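Local coordinates for DUF1254 domain-containing protein (PDB 3U07), which is of unknown function, a probably exported bacterial protein that carries both a DUF1254 and a DUF1214 sequence region, at residues D28-Y36 and W235-V244; S227-W235 and R287-R295. The protein carries 2 engineered substitutions. All blocks are in the same frame, centred on the assembly; numbering follows the deposited sequence.

Contact 1 (D28-Y36 and W235-V244); sequences DLAEDAYIY and WLDKYQSIGV
Tyr239 brings helix 233-239 against Ala33 of helix 26-52, where the CA atoms come within 5.4 Å; the axes of the short helical segments 28-36 and 235-239 run roughly antiparallel, at 146°, and approach to 10.0 Å. The Tyr239 side chain is a knob in a hole formed by Leu29, Asp32, Ala33 and Tyr36. One face of its ring lies over Ala33 CA, which makes a CH-pi contact 3.8 Å from the Tyr239 ring centroid, and Lys238 CB lies over the rim of the opposite face. Leu29 CD1 reaches the ring edge in its plane, 3.7 Å from Tyr239 CD1, because CG stands anti to the backbone N (chi1 -166°). The other methyl, Leu29 CD2, rests on Ser241 OG. Farther along, Ile242 pushes CD1 against the backbone of Ala30, while its CG2 lies 3.8 Å from Ala33 CB.

At the other end the Tyr36 ring slides past the five-membered ring of Trp235 with little overlap, and Tyr36 CD1 packs 3.5 Å from Trp235 CB. With Tyr239 these rings make an aromatic cluster, bordered by Leu236 CD2 and, at the Tyr36 edge, Val244 CG1. No hydrogen bond links the segments; the Tyr36 hydroxyl bonds to Asp232. Helix 215-224 packs on Tyr36, Leu236 and Val244, helix 295-305 touches Tyr36 and Trp235 through Arg295, and helix 253-273 packs against Tyr34 and Ile35.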
# COMPACT_ATOMS: atom_id res chain seq x y z
N ASP A 28 30.96 -3.45 -5.08
CA ASP A 28 29.82 -3.56 -5.97
C ASP A 28 28.82 -4.56 -5.38
O ASP A 28 27.61 -4.32 -5.35
CB ASP A 28 30.25 -4.05 -7.36
CG ASP A 28 31.06 -3.02 -8.12
OD1 ASP A 28 31.00 -1.83 -7.75
OD2 ASP A 28 31.74 -3.40 -9.11
N LEU A 29 29.34 -5.69 -4.90
CA LEU A 29 28.48 -6.72 -4.32
C LEU A 29 27.79 -6.17 -3.08
O LEU A 29 26.59 -6.38 -2.89
CB LEU A 29 29.31 -7.96 -3.96
CG LEU A 29 28.52 -9.24 -3.67
CD1 LEU A 29 27.56 -9.52 -4.81
CD2 LEU A 29 29.48 -10.41 -3.48
N ALA A 30 28.54 -5.46 -2.25
CA ALA A 30 27.99 -4.87 -1.03
C ALA A 30 26.85 -3.91 -1.34
O ALA A 30 25.85 -3.87 -0.62
CB ALA A 30 29.09 -4.15 -0.24
N GLU A 31 26.98 -3.15 -2.42
CA GLU A 31 25.93 -2.21 -2.81
C GLU A 31 24.67 -2.97 -3.20
O GLU A 31 23.56 -2.62 -2.79
CB GLU A 31 26.37 -1.35 -4.01
CG GLU A 31 25.29 -0.37 -4.46
CD GLU A 31 25.70 0.43 -5.69
OE1 GLU A 31 26.90 0.45 -6.02
OE2 GLU A 31 24.82 1.05 -6.31
N ASP A 32 24.83 -4.02 -4.01
CA ASP A 32 23.69 -4.81 -4.42
C ASP A 32 23.09 -5.54 -3.23
O ASP A 32 21.88 -5.69 -3.13
CB ASP A 32 24.09 -5.81 -5.51
CG ASP A 32 24.50 -5.13 -6.80
OD1 ASP A 32 23.99 -4.03 -7.10
OD2 ASP A 32 25.34 -5.70 -7.54
N ALA A 33 23.94 -5.99 -2.31
CA ALA A 33 23.45 -6.70 -1.12
C ALA A 33 22.54 -5.79 -0.32
O ALA A 33 21.46 -6.19 0.10
CB ALA A 33 24.63 -7.17 -0.26
N TYR A 34 22.97 -4.55 -0.10
CA TYR A 34 22.15 -3.62 0.65
C TYR A 34 20.84 -3.31 -0.09
O TYR A 34 19.78 -3.21 0.53
CB TYR A 34 22.88 -2.31 0.92
CG TYR A 34 21.99 -1.29 1.58
CD1 TYR A 34 21.68 -1.37 2.93
CD2 TYR A 34 21.38 -0.29 0.83
CE1 TYR A 34 20.78 -0.48 3.53
CE2 TYR A 34 20.48 0.61 1.41
CZ TYR A 34 20.19 0.50 2.75
OH TYR A 34 19.30 1.39 3.32
N ILE A 35 20.91 -3.13 -1.41
CA ILE A 35 19.71 -2.82 -2.18
C ILE A 35 18.69 -3.96 -2.08
O ILE A 35 17.49 -3.70 -2.04
CB ILE A 35 20.08 -2.46 -3.64
CG1 ILE A 35 20.73 -1.07 -3.67
CG2 ILE A 35 18.82 -2.45 -4.52
CD1 ILE A 35 21.39 -0.72 -5.00
N TYR A 36 19.16 -5.20 -2.05
CA TYR A 36 18.25 -6.34 -1.89
C TYR A 36 17.64 -6.28 -0.49
O TYR A 36 16.43 -6.45 -0.31
CB TYR A 36 19.00 -7.67 -2.04
CG TYR A 36 18.36 -8.82 -1.28
CD1 TYR A 36 17.24 -9.49 -1.79
CD2 TYR A 36 18.82 -9.19 -0.02
CE1 TYR A 36 16.60 -10.50 -1.06
CE2 TYR A 36 18.19 -10.20 0.72
CZ TYR A 36 17.08 -10.85 0.20
OH TYR A 36 16.46 -11.82 0.95
N TRP A 235 18.58 -14.51 -4.62
CA TRP A 235 19.25 -13.29 -4.18
C TRP A 235 20.27 -13.58 -3.08
O TRP A 235 21.39 -13.08 -3.12
CB TRP A 235 18.23 -12.28 -3.68
CG TRP A 235 17.18 -11.93 -4.69
CD1 TRP A 235 15.84 -12.19 -4.60
CD2 TRP A 235 17.37 -11.26 -5.94
NE1 TRP A 235 15.19 -11.71 -5.71
CE2 TRP A 235 16.10 -11.13 -6.55
CE3 TRP A 235 18.50 -10.75 -6.60
CZ2 TRP A 235 15.93 -10.51 -7.79
CZ3 TRP A 235 18.32 -10.13 -7.84
CH2 TRP A 235 17.04 -10.02 -8.42
N LEU A 236 19.87 -14.39 -2.10
CA LEU A 236 20.74 -14.71 -0.98
C LEU A 236 22.00 -15.46 -1.38
O LEU A 236 23.03 -15.33 -0.73
CB LEU A 236 19.97 -15.50 0.08
CG LEU A 236 18.92 -14.66 0.81
CD1 LEU A 236 18.01 -15.55 1.65
CD2 LEU A 236 19.62 -13.61 1.67
N ASP A 237 21.93 -16.26 -2.44
CA ASP A 237 23.11 -16.98 -2.87
C ASP A 237 24.20 -16.02 -3.35
O ASP A 237 25.39 -16.29 -3.22
CB ASP A 237 22.78 -17.97 -3.99
CG ASP A 237 22.10 -19.24 -3.48
OD1 ASP A 237 22.26 -19.56 -2.28
OD2 ASP A 237 21.42 -19.92 -4.28
N LYS A 238 23.78 -14.87 -3.87
CA LYS A 238 24.72 -13.87 -4.37
C LYS A 238 25.38 -13.01 -3.28
O LYS A 238 26.55 -12.67 -3.37
CB LYS A 238 24.01 -12.92 -5.35
CG LYS A 238 23.32 -13.58 -6.53
CD LYS A 238 22.56 -12.56 -7.36
CE LYS A 238 21.89 -13.20 -8.57
NZ LYS A 238 21.85 -12.27 -9.73
N TYR A 239 24.61 -12.70 -2.25
CA TYR A 239 25.09 -11.81 -1.19
C TYR A 239 25.60 -12.43 0.10
O TYR A 239 25.80 -11.74 1.09
CB TYR A 239 23.97 -10.80 -0.91
CG TYR A 239 23.39 -10.24 -2.19
CD1 TYR A 239 24.23 -9.82 -3.22
CD2 TYR A 239 22.01 -10.15 -2.38
CE1 TYR A 239 23.71 -9.33 -4.42
CE2 TYR A 239 21.48 -9.65 -3.58
CZ TYR A 239 22.34 -9.25 -4.60
OH TYR A 239 21.84 -8.76 -5.78
N GLN A 240 25.84 -13.74 0.07
CA GLN A 240 26.30 -14.46 1.24
C GLN A 240 27.62 -13.98 1.84
O GLN A 240 27.76 -13.88 3.06
CB GLN A 240 26.41 -15.95 0.90
CG GLN A 240 26.54 -16.86 2.10
CD GLN A 240 26.42 -18.31 1.71
OE1 GLN A 240 27.36 -18.91 1.20
NE2 GLN A 240 25.24 -18.88 1.94
N SER A 241 28.60 -13.68 0.99
CA SER A 241 29.90 -13.23 1.48
C SER A 241 29.80 -11.88 2.20
O SER A 241 30.65 -11.54 3.01
CB SER A 241 30.90 -13.12 0.32
OG SER A 241 30.50 -12.12 -0.61
N ILE A 242 28.75 -11.14 1.89
CA ILE A 242 28.54 -9.83 2.51
C ILE A 242 28.03 -10.00 3.93
O ILE A 242 28.14 -9.08 4.74
CB ILE A 242 27.54 -8.98 1.69
CG1 ILE A 242 28.07 -8.79 0.26
CG2 ILE A 242 27.32 -7.63 2.35
CD1 ILE A 242 29.41 -8.08 0.18
N GLY A 243 27.47 -11.16 4.24
CA GLY A 243 26.95 -11.39 5.58
C GLY A 243 25.44 -11.42 5.68
O GLY A 243 24.88 -11.50 6.78
N VAL A 244 24.76 -11.33 4.54
CA VAL A 244 23.29 -11.38 4.51
C VAL A 244 22.94 -12.86 4.50
O VAL A 244 23.22 -13.56 3.52
CB VAL A 244 22.72 -10.72 3.25
CG1 VAL A 244 21.19 -10.69 3.32
CG2 VAL A 244 23.28 -9.31 3.11

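Contact 2 (S227-W235 and R287-R295); sequences SMGNADKQW and RDTLGDAPR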
# COMPACT_ATOMS: atom_id res chain seq x y z
N SER A 227 10.03 -18.20 5.97
CA SER A 227 10.54 -18.94 4.82
C SER A 227 11.23 -18.08 3.77
O SER A 227 11.51 -18.55 2.67
CB SER A 227 9.37 -19.67 4.16
OG SER A 227 9.67 -21.03 3.95
N MSE A 228 11.49 -16.83 4.11
CA MSE A 228 12.12 -15.91 3.17
C MSE A 228 13.46 -16.39 2.62
O MSE A 228 13.81 -16.11 1.47
CB MSE A 228 12.29 -14.55 3.85
CG MSE A 228 12.21 -13.36 2.93
SE MSE A 228 11.68 -11.84 3.98
CE MSE A 228 9.88 -11.77 3.43
N GLY A 229 14.22 -17.12 3.44
CA GLY A 229 15.54 -17.61 3.01
C GLY A 229 15.38 -18.43 1.75
O GLY A 229 16.19 -18.36 0.78
N ASN A 230 14.34 -19.22 1.77
CA ASN A 230 14.03 -20.08 0.66
C ASN A 230 13.38 -19.28 -0.50
O ASN A 230 13.74 -19.49 -1.67
CB ASN A 230 13.11 -21.13 1.17
CG ASN A 230 13.84 -22.11 2.08
OD1 ASN A 230 15.04 -22.33 1.93
ND2 ASN A 230 13.10 -22.75 2.99
N ALA A 231 12.44 -18.41 -0.21
CA ALA A 231 11.84 -17.68 -1.32
C ALA A 231 12.84 -16.71 -2.01
O ALA A 231 12.68 -16.37 -3.19
CB ALA A 231 10.64 -16.94 -0.85
N ASP A 232 13.86 -16.26 -1.29
CA ASP A 232 14.84 -15.32 -1.84
C ASP A 232 16.19 -15.96 -2.16
O ASP A 232 17.18 -15.25 -2.33
CB ASP A 232 15.11 -14.17 -0.87
CG ASP A 232 13.95 -13.21 -0.75
OD1 ASP A 232 13.00 -13.31 -1.56
OD2 ASP A 232 13.99 -12.35 0.15
N LYS A 233 16.22 -17.28 -2.23
CA LYS A 233 17.46 -17.99 -2.48
C LYS A 233 18.29 -17.44 -3.63
O LYS A 233 19.50 -17.30 -3.51
CB LYS A 233 17.18 -19.48 -2.72
CG LYS A 233 18.44 -20.30 -2.95
CD LYS A 233 18.14 -21.79 -3.05
CE LYS A 233 19.37 -22.55 -3.51
NZ LYS A 233 20.55 -22.29 -2.64
N GLN A 234 17.64 -17.11 -4.74
CA GLN A 234 18.37 -16.58 -5.89
C GLN A 234 19.15 -15.33 -5.50
O GLN A 234 20.27 -15.12 -5.97
CB GLN A 234 17.41 -16.26 -7.05
CG GLN A 234 16.39 -15.19 -6.74
CD GLN A 234 15.18 -15.71 -5.99
OE1 GLN A 234 15.24 -16.76 -5.34
NE2 GLN A 234 14.08 -14.97 -6.05
N TRP A 235 18.58 -14.51 -4.62
CA TRP A 235 19.25 -13.29 -4.18
C TRP A 235 20.27 -13.58 -3.08
O TRP A 235 21.39 -13.08 -3.12
CB TRP A 235 18.23 -12.28 -3.68
CG TRP A 235 17.18 -11.93 -4.69
CD1 TRP A 235 15.84 -12.19 -4.60
CD2 TRP A 235 17.37 -11.26 -5.94
NE1 TRP A 235 15.19 -11.71 -5.71
CE2 TRP A 235 16.10 -11.13 -6.55
CE3 TRP A 235 18.50 -10.75 -6.60
CZ2 TRP A 235 15.93 -10.51 -7.79
CZ3 TRP A 235 18.32 -10.13 -7.84
CH2 TRP A 235 17.04 -10.02 -8.42
N ARG A 287 5.21 -11.76 -5.41
CA ARG A 287 6.43 -12.51 -5.72
C ARG A 287 6.26 -13.16 -7.10
O ARG A 287 7.27 -13.43 -7.78
CB ARG A 287 6.67 -13.60 -4.67
CG ARG A 287 7.11 -13.03 -3.33
CD ARG A 287 7.47 -14.07 -2.29
NE ARG A 287 7.84 -13.43 -1.02
CZ ARG A 287 9.05 -12.95 -0.74
NH1 ARG A 287 10.03 -13.01 -1.63
NH2 ARG A 287 9.26 -12.38 0.44
N ASP A 288 5.05 -13.41 -7.55
CA ASP A 288 5.00 -14.02 -8.86
C ASP A 288 5.40 -13.06 -9.98
O ASP A 288 5.86 -13.48 -11.03
CB ASP A 288 3.64 -14.58 -9.11
CG ASP A 288 3.55 -16.04 -8.72
OD1 ASP A 288 4.41 -16.82 -9.18
OD2 ASP A 288 2.61 -16.41 -7.99
N THR A 289 5.18 -11.77 -9.76
CA THR A 289 5.49 -10.79 -10.81
C THR A 289 6.76 -10.01 -10.54
O THR A 289 7.36 -9.47 -11.46
CB THR A 289 4.34 -9.78 -11.00
OG1 THR A 289 4.07 -9.10 -9.77
CG2 THR A 289 3.07 -10.48 -11.48
N LEU A 290 7.20 -9.95 -9.29
CA LEU A 290 8.42 -9.20 -9.01
C LEU A 290 9.51 -9.99 -8.29
O LEU A 290 10.61 -9.48 -8.07
CB LEU A 290 8.08 -7.92 -8.23
CG LEU A 290 7.24 -6.89 -8.99
CD1 LEU A 290 6.77 -5.81 -8.04
CD2 LEU A 290 8.07 -6.29 -10.13
N GLY A 291 9.22 -11.23 -7.93
CA GLY A 291 10.20 -12.04 -7.24
C GLY A 291 11.56 -12.06 -7.93
O GLY A 291 12.59 -12.02 -7.26
N ASP A 292 11.56 -12.12 -9.25
CA ASP A 292 12.81 -12.15 -10.00
C ASP A 292 13.15 -10.84 -10.71
O ASP A 292 14.06 -10.78 -11.53
CB ASP A 292 12.78 -13.29 -11.02
CG ASP A 292 12.86 -14.66 -10.37
OD1 ASP A 292 12.07 -15.55 -10.74
OD2 ASP A 292 13.72 -14.84 -9.48
N ALA A 293 12.41 -9.78 -10.38
CA ALA A 293 12.65 -8.47 -10.99
C ALA A 293 13.87 -7.81 -10.37
O ALA A 293 14.25 -8.13 -9.24
CB ALA A 293 11.43 -7.59 -10.82
N PRO A 294 14.51 -6.87 -11.10
CA PRO A 294 15.69 -6.15 -10.61
C PRO A 294 15.46 -5.56 -9.22
O PRO A 294 14.42 -4.95 -8.97
CB PRO A 294 15.90 -5.07 -11.68
CG PRO A 294 15.40 -5.73 -12.92
CD PRO A 294 14.12 -6.38 -12.43
N ARG A 295 16.43 -5.74 -8.33
CA ARG A 295 16.30 -5.25 -6.96
C ARG A 295 16.24 -3.74 -6.78
O ARG A 295 15.46 -3.26 -5.94
CB ARG A 295 17.43 -5.81 -6.08
CG ARG A 295 17.36 -7.31 -5.79
CD ARG A 295 16.04 -7.69 -5.13
NE ARG A 295 14.98 -7.94 -6.10
CZ ARG A 295 13.73 -8.26 -5.77
NH1 ARG A 295 13.39 -8.37 -4.49
NH2 ARG A 295 12.83 -8.49 -6.71
O HOH W 1 10.13 -14.48 -4.09
O HOH W 2 11.98 -10.75 0.46
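Trp235 and Arg295 meet face to face at a shallow tilt, the indole and guanidinium planes 27° apart. Bends at chi2 and chi3 fold the arginine chain over the indole: Arg295 CG makes a CH-pi contact 3.6 Å from the centroid of the six-membered ring, and NE lies over the rim of the same face. Gln234 CG sits over the rim of the opposite face. At the edge, Trp235 NE1 donates to Gly291 O at 3.0 Å, nearly in the ring plane, a bond that, with the packing on both faces, would restrain the rotation of the indole. The guanidinium is held in turn by Ala293 O, which accepts from both Arg295 NE and Arg295 NH2, the latter at 2.9 Å, with the carbonyl oxygen in the guanidinium plane, a side-on grip by two nitrogens on one atom.

Arg287 reaches across separately, its chain extended from CG to NE. Its NH1 forms a salt bridge with the syn side of Asp232 OD1 at 3.0 Å. Asp232 OD1 is tilted out of the guanidinium plane, and the bond is bent (136°). One water joins Arg287 NH1 to Ala231 O; a second accepts from Arg287 NH2 and donates to Asp232 OD2 at 2.6 Å. Ala231 CB lies over the rim of one face of the Arg287 guanidinium. Asp115 pairs with Arg287 NE, and Tyr119 bonds to Arg295 NH1, so both arginines reach the hairpin of strands 109-115 and 120-125. The segment 287-295 carries a type I beta turn from Leu290 to Ala293, whose carbonyls receive the indole and the guanidinium: a turn held by side-chain-to-backbone bonds, linking helix 287-290 to helix 295-305.

How the contacts relate
Both contacts use helix 233-239 and share Trp235, which meets Tyr36 with CB and the near part of its five-membered ring in contact 1, and offers NE1 and a ring face to 287-295 in contact 2. Contact 1 is a largely buried, apolar helix packing without hydrogen bonds across it; contact 2 is only partly buried and relies on arginines, a carboxylate, backbone carbonyls and waters. They touch directly: Tyr36 OH stands 2.6 Å from Asp232 OD2, a probable hydrogen bond, so the carboxylate that pairs with Arg287 also meets the hydroxyl of Tyr36. Arg295 of contact 2 also packs on Ile35 and Tyr36, so helix 26-52 borders contact 2 as well as forming one side of contact 1.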